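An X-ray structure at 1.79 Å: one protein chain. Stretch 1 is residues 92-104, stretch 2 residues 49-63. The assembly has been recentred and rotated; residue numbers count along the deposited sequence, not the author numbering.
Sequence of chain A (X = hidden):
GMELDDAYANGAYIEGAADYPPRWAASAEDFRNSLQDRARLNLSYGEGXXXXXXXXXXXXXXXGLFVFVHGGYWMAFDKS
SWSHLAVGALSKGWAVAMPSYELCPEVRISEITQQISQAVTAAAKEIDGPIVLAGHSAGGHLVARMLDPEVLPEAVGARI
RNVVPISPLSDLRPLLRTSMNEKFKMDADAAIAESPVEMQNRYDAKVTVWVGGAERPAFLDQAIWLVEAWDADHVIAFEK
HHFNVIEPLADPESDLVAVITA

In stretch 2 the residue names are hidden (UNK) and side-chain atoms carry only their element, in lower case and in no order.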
# COMPACT_ATOMS: atom_id res chain seq x y z
N LYS A 92 11.71 10.32 11.44
CA LYS A 92 10.98 10.37 12.70
C LYS A 92 11.31 9.16 13.60
O LYS A 92 10.77 9.03 14.70
CB LYS A 92 9.47 10.47 12.44
CG LYS A 92 9.03 11.82 11.82
CD LYS A 92 7.52 11.99 11.87
CE LYS A 92 6.93 12.39 13.23
NZ LYS A 92 5.40 12.37 13.26
N GLY A 93 12.21 8.29 13.14
CA GLY A 93 12.67 7.15 13.93
C GLY A 93 11.98 5.82 13.71
O GLY A 93 12.19 4.90 14.49
N TRP A 94 11.18 5.70 12.65
CA TRP A 94 10.51 4.45 12.31
C TRP A 94 11.38 3.59 11.41
O TRP A 94 12.07 4.11 10.52
CB TRP A 94 9.22 4.74 11.55
CG TRP A 94 8.21 5.40 12.41
CD1 TRP A 94 8.20 6.69 12.79
CD2 TRP A 94 7.11 4.78 13.07
NE1 TRP A 94 7.16 6.95 13.63
CE2 TRP A 94 6.45 5.79 13.81
CE3 TRP A 94 6.59 3.47 13.08
CZ2 TRP A 94 5.32 5.53 14.58
CZ3 TRP A 94 5.46 3.23 13.83
CH2 TRP A 94 4.85 4.24 14.59
N ALA A 95 11.35 2.29 11.63
CA ALA A 95 11.94 1.36 10.66
C ALA A 95 10.89 1.23 9.57
O ALA A 95 9.71 1.34 9.83
CB ALA A 95 12.24 0.01 11.26
N VAL A 96 11.31 1.00 8.34
CA VAL A 96 10.34 0.94 7.26
C VAL A 96 10.47 -0.32 6.42
O VAL A 96 11.52 -0.59 5.86
CB VAL A 96 10.48 2.22 6.36
CG1 VAL A 96 9.53 2.16 5.17
CG2 VAL A 96 10.25 3.47 7.19
N ALA A 97 9.38 -1.09 6.32
CA ALA A 97 9.39 -2.30 5.55
C ALA A 97 8.62 -2.11 4.26
O ALA A 97 7.52 -1.55 4.30
CB ALA A 97 8.79 -3.48 6.36
N MSE A 98 9.10 -2.70 3.18
CA MSE A 98 8.43 -2.65 1.89
C MSE A 98 8.40 -4.01 1.20
O MSE A 98 9.38 -4.46 0.69
CB MSE A 98 9.07 -1.60 0.98
CG MSE A 98 8.71 -0.21 1.43
SE MSE A 98 9.47 1.16 0.24
CE MSE A 98 8.85 2.73 1.07
N PRO A 99 7.24 -4.69 1.21
CA PRO A 99 7.31 -5.98 0.54
C PRO A 99 6.99 -5.95 -0.94
O PRO A 99 6.32 -5.01 -1.46
CB PRO A 99 6.19 -6.77 1.23
CG PRO A 99 5.18 -5.73 1.46
CD PRO A 99 5.93 -4.47 1.83
N SER A 100 7.48 -6.99 -1.61
CA SER A 100 7.07 -7.36 -2.94
C SER A 100 6.06 -8.49 -2.68
O SER A 100 5.88 -8.96 -1.51
CB SER A 100 8.26 -7.90 -3.75
OG SER A 100 9.10 -6.88 -4.26
N TYR A 101 5.47 -8.94 -3.76
CA TYR A 101 4.47 -9.97 -3.76
C TYR A 101 4.31 -10.46 -5.19
O TYR A 101 4.66 -9.74 -6.13
CB TYR A 101 3.18 -9.41 -3.22
CG TYR A 101 2.71 -8.09 -3.82
CD1 TYR A 101 1.91 -8.04 -4.99
CD2 TYR A 101 3.03 -6.88 -3.20
CE1 TYR A 101 1.48 -6.82 -5.52
CE2 TYR A 101 2.59 -5.66 -3.71
CZ TYR A 101 1.84 -5.62 -4.86
OH TYR A 101 1.44 -4.39 -5.32
N GLU A 102 3.85 -11.70 -5.34
CA GLU A 102 3.55 -12.23 -6.66
C GLU A 102 2.37 -11.46 -7.24
O GLU A 102 1.56 -10.87 -6.52
CB GLU A 102 3.28 -13.71 -6.65
CG GLU A 102 4.47 -14.49 -6.21
CD GLU A 102 4.20 -15.97 -6.27
OE1 GLU A 102 3.89 -16.50 -5.21
OE2 GLU A 102 4.20 -16.55 -7.37
N LEU A 103 2.30 -11.49 -8.56
CA LEU A 103 1.38 -10.68 -9.32
C LEU A 103 0.39 -11.52 -10.09
O LEU A 103 0.65 -12.69 -10.36
CB LEU A 103 2.19 -9.85 -10.31
CG LEU A 103 3.28 -8.94 -9.75
CD1 LEU A 103 4.14 -8.28 -10.84
CD2 LEU A 103 2.63 -7.87 -8.89
N CYS A 104 -0.75 -10.91 -10.38
CA CYS A 104 -1.73 -11.52 -11.21
C CYS A 104 -1.10 -11.44 -12.60
O CYS A 104 -0.41 -10.44 -12.88
CB CYS A 104 -3.04 -10.79 -11.16
SG CYS A 104 -3.83 -10.70 -9.52
N UNK A 49 10.39 -16.43 -5.21
CA UNK A 49 11.33 -15.40 -5.61
C UNK A 49 10.85 -14.00 -5.22
O UNK A 49 11.68 -13.15 -4.89
c UNK A 49 12.27 -16.76 -7.61
o UNK A 49 12.91 -17.44 -6.78
o UNK A 49 12.15 -17.10 -8.84
c UNK A 49 11.60 -15.44 -7.13
N UNK A 50 9.55 -13.76 -5.25
CA UNK A 50 9.01 -12.41 -4.95
C UNK A 50 8.46 -12.31 -3.51
O UNK A 50 7.81 -11.31 -3.14
c UNK A 50 8.50 -11.79 -7.36
c UNK A 50 6.93 -9.17 -8.67
n UNK A 50 6.67 -10.35 -8.13
c UNK A 50 7.96 -11.98 -5.97
n UNK A 50 7.92 -9.00 -9.53
c UNK A 50 7.43 -11.57 -8.38
n UNK A 50 6.19 -8.13 -8.33
N UNK A 51 8.75 -13.32 -2.68
CA UNK A 51 8.40 -13.25 -1.25
C UNK A 51 9.51 -12.60 -0.42
O UNK A 51 10.00 -13.16 0.57
c UNK A 51 8.01 -14.61 -0.68
c UNK A 51 5.87 -14.69 -2.13
n UNK A 51 5.08 -15.71 -2.58
n UNK A 51 6.65 -16.59 -1.42
c UNK A 51 5.58 -16.85 -2.14
c UNK A 51 6.85 -15.24 -1.38
N UNK A 52 9.81 -11.35 -0.76
CA UNK A 52 10.88 -10.62 -0.15
C UNK A 52 10.42 -9.25 0.27
O UNK A 52 9.45 -8.75 -0.31
n UNK A 52 14.68 -14.53 -1.38
c UNK A 52 13.94 -13.50 -2.10
c UNK A 52 13.40 -12.38 -1.19
c UNK A 52 12.47 -11.55 -1.97
c UNK A 52 11.96 -10.36 -1.20
N UNK A 53 11.11 -8.67 1.25
CA UNK A 53 10.91 -7.30 1.66
C UNK A 53 12.23 -6.64 2.00
O UNK A 53 13.22 -7.30 2.34
c UNK A 53 10.81 -9.59 5.65
c UNK A 53 9.94 -7.16 2.85
c UNK A 53 11.25 -8.74 6.64
c UNK A 53 10.43 -7.72 4.16
c UNK A 53 10.36 -9.08 4.44
c UNK A 53 10.88 -6.88 5.16
c UNK A 53 11.30 -7.37 6.40
N UNK A 54 12.23 -5.32 1.84
CA UNK A 54 13.34 -4.49 2.19
C UNK A 54 12.99 -3.87 3.56
O UNK A 54 11.83 -3.54 3.85
o UNK A 54 14.67 -5.14 -0.26
c UNK A 54 14.17 -3.99 -0.18
c UNK A 54 13.61 -3.43 1.15
o UNK A 54 14.10 -3.24 -1.16
N UNK A 55 13.99 -3.79 4.41
CA UNK A 55 13.87 -3.20 5.72
C UNK A 55 14.92 -2.10 5.88
O UNK A 55 16.14 -2.34 5.84
c UNK A 55 14.02 -4.25 6.81
c UNK A 55 12.37 -3.24 8.45
c UNK A 55 13.79 -3.81 8.24
c UNK A 55 14.00 -5.01 9.14
N UNK A 56 14.41 -0.89 6.01
CA UNK A 56 15.21 0.31 6.19
C UNK A 56 15.17 0.73 7.65
O UNK A 56 14.11 1.01 8.20
c UNK A 56 14.65 0.06 1.22
c UNK A 56 14.76 1.43 5.25
c UNK A 56 15.86 0.22 1.86
c UNK A 56 13.49 0.34 1.86
c UNK A 56 14.72 1.00 3.82
c UNK A 56 15.89 0.69 3.15
c UNK A 56 13.51 0.82 3.16
N UNK A 57 16.36 0.82 8.25
CA UNK A 57 16.49 1.12 9.67
C UNK A 57 16.87 2.56 9.88
O UNK A 57 17.70 3.07 9.09
c UNK A 57 17.61 0.27 10.27
c UNK A 57 17.40 -1.23 10.08
c UNK A 57 18.60 -2.00 10.51
c UNK A 57 16.17 -1.72 10.80
N UNK A 58 16.31 3.20 10.93
CA UNK A 58 16.68 4.56 11.28
C UNK A 58 18.00 4.51 11.99
O UNK A 58 18.52 3.43 12.27
c UNK A 58 15.36 2.64 11.92
c UNK A 58 15.57 5.00 12.26
c UNK A 58 15.17 3.76 12.93
N UNK A 59 18.55 5.66 12.31
CA UNK A 59 19.83 5.67 13.01
C UNK A 59 19.75 5.20 14.45
O UNK A 59 20.62 4.47 14.89
o UNK A 59 23.16 8.35 11.79
c UNK A 59 21.07 7.34 11.60
o UNK A 59 21.43 9.67 11.64
c UNK A 59 20.46 7.05 12.94
c UNK A 59 21.95 8.55 11.68
N UNK A 60 18.75 5.63 15.21
CA UNK A 60 18.67 5.14 16.60
C UNK A 60 17.82 3.89 16.73
O UNK A 60 17.53 3.20 15.75
N UNK A 61 17.42 3.59 17.95
CA UNK A 61 16.46 2.51 18.23
C UNK A 61 15.12 2.87 17.58
O UNK A 61 14.59 3.95 17.77
c UNK A 61 15.16 1.33 20.01
c UNK A 61 16.24 2.36 19.72
o UNK A 61 17.47 1.94 20.31
N UNK A 62 14.61 2.00 16.73
CA UNK A 62 13.35 2.35 16.07
C UNK A 62 12.20 2.59 17.05
O UNK A 62 12.08 1.86 18.04
c UNK A 62 13.09 1.13 15.17
c UNK A 62 14.41 0.50 14.99
c UNK A 62 15.14 0.71 16.25
N UNK A 63 11.41 3.62 16.79
CA UNK A 63 10.24 3.91 17.60
C UNK A 63 9.07 2.98 17.24
O UNK A 63 8.01 3.00 17.90
c UNK A 63 9.72 5.38 17.45
c UNK A 63 10.81 6.39 17.76
c UNK A 63 9.12 5.65 16.10
O HOH W 1 14.90 6.15 16.31

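Position 49 carries two carbons, the second bearing two oxygens, and reaches nothing on stretch 1: Asp-49. Position 50 has three carbons, a nitrogen, then a carbon holding two more nitrogens, and this end reaches the carbonyl of Tyr-101 and the side chain of Leu-103: Arg-50. Its guanidinium grips that carbonyl twice, NE to Tyr-101 O at 2.9 Å and NH2 to Tyr-101 O at 3.1 Å, while Leu-103 CD1 covers one face. Position 51 shows one carbon and a five-membered ring of three carbons and two nitrogens, near the Glu-102 carboxylate: His-51, whose NE2 gives Glu-102 OE1 a weak hydrogen bond of 3.0 Å.

At 52, four carbons in a row end in nitrogen, and the chain leads away: Lys-52. It serves through its backbone, Ser-100 N donating to Lys-52 O at 2.9 Å. Position 53 is one carbon and a six-carbon ring with no oxygen, touching Pro-99 and Ala-97: Phe-53, its CB 4.1 Å from Pro-99 CB and its CD2 4.2 Å from Ala-97 CB. Position 54 has two carbons, the second with two oxygens, and its backbone pairs with Met-98, a selenomethionine: Asp-54. Position 55 has four carbons forked at the second, against Ala-97 and Ala-95: Leu-55, its CD1 4.2 Å from Ala-97 CB and 4.3 Å from Ala-95 CB. Position 56, again one carbon and a six-carbon ring, meets Met-98: Phe-56, with CE2 4.4 Å from Met-98 SE at the ring edge.

Position 57, four carbons forked at the second, touches Ala-95: Leu-57, its CD2 4.3 Å from Ala-95 CB. At 58, three carbons close onto the backbone nitrogen, also against Ala-95: Pro-58, with CD 4.1 Å from Ala-95 CB. At 59, three carbons with two oxygens on the third, clear of stretch 1, make Glu-59; 60 has no side-chain atoms and is Gly-60. Position 61, a carbon bearing one oxygen and one carbon, turns away: Thr-61. Position 62 again has three carbons closing a ring onto the backbone nitrogen, packed sideways against Ala-95: Pro-62, its CB 4.2 Å from Ala-95 CB. Position 63, one carbon bearing two, covers the Trp-94 five-membered ring: Val-63, its CG2 3.4 Å from Trp-94 NE1.

The rule is an antiparallel ladder, sealed differently at each end. Val-96 with Phe-56 and Met-98 with Asp-54 exchange paired backbone bonds and share one face; Ala-97 with Leu-55 and Pro-99 with Phe-53 share the other, where the small alanine meets larger neighbours. Val-63 N to Gly-93 O, 2.7 Å, ties one end; a CB on Gly-93 would crowd Val-63 CG1. Arg-50 clasps the other.

Stretch 2, residues 49-63: DRHKFDLFLPEGTPV
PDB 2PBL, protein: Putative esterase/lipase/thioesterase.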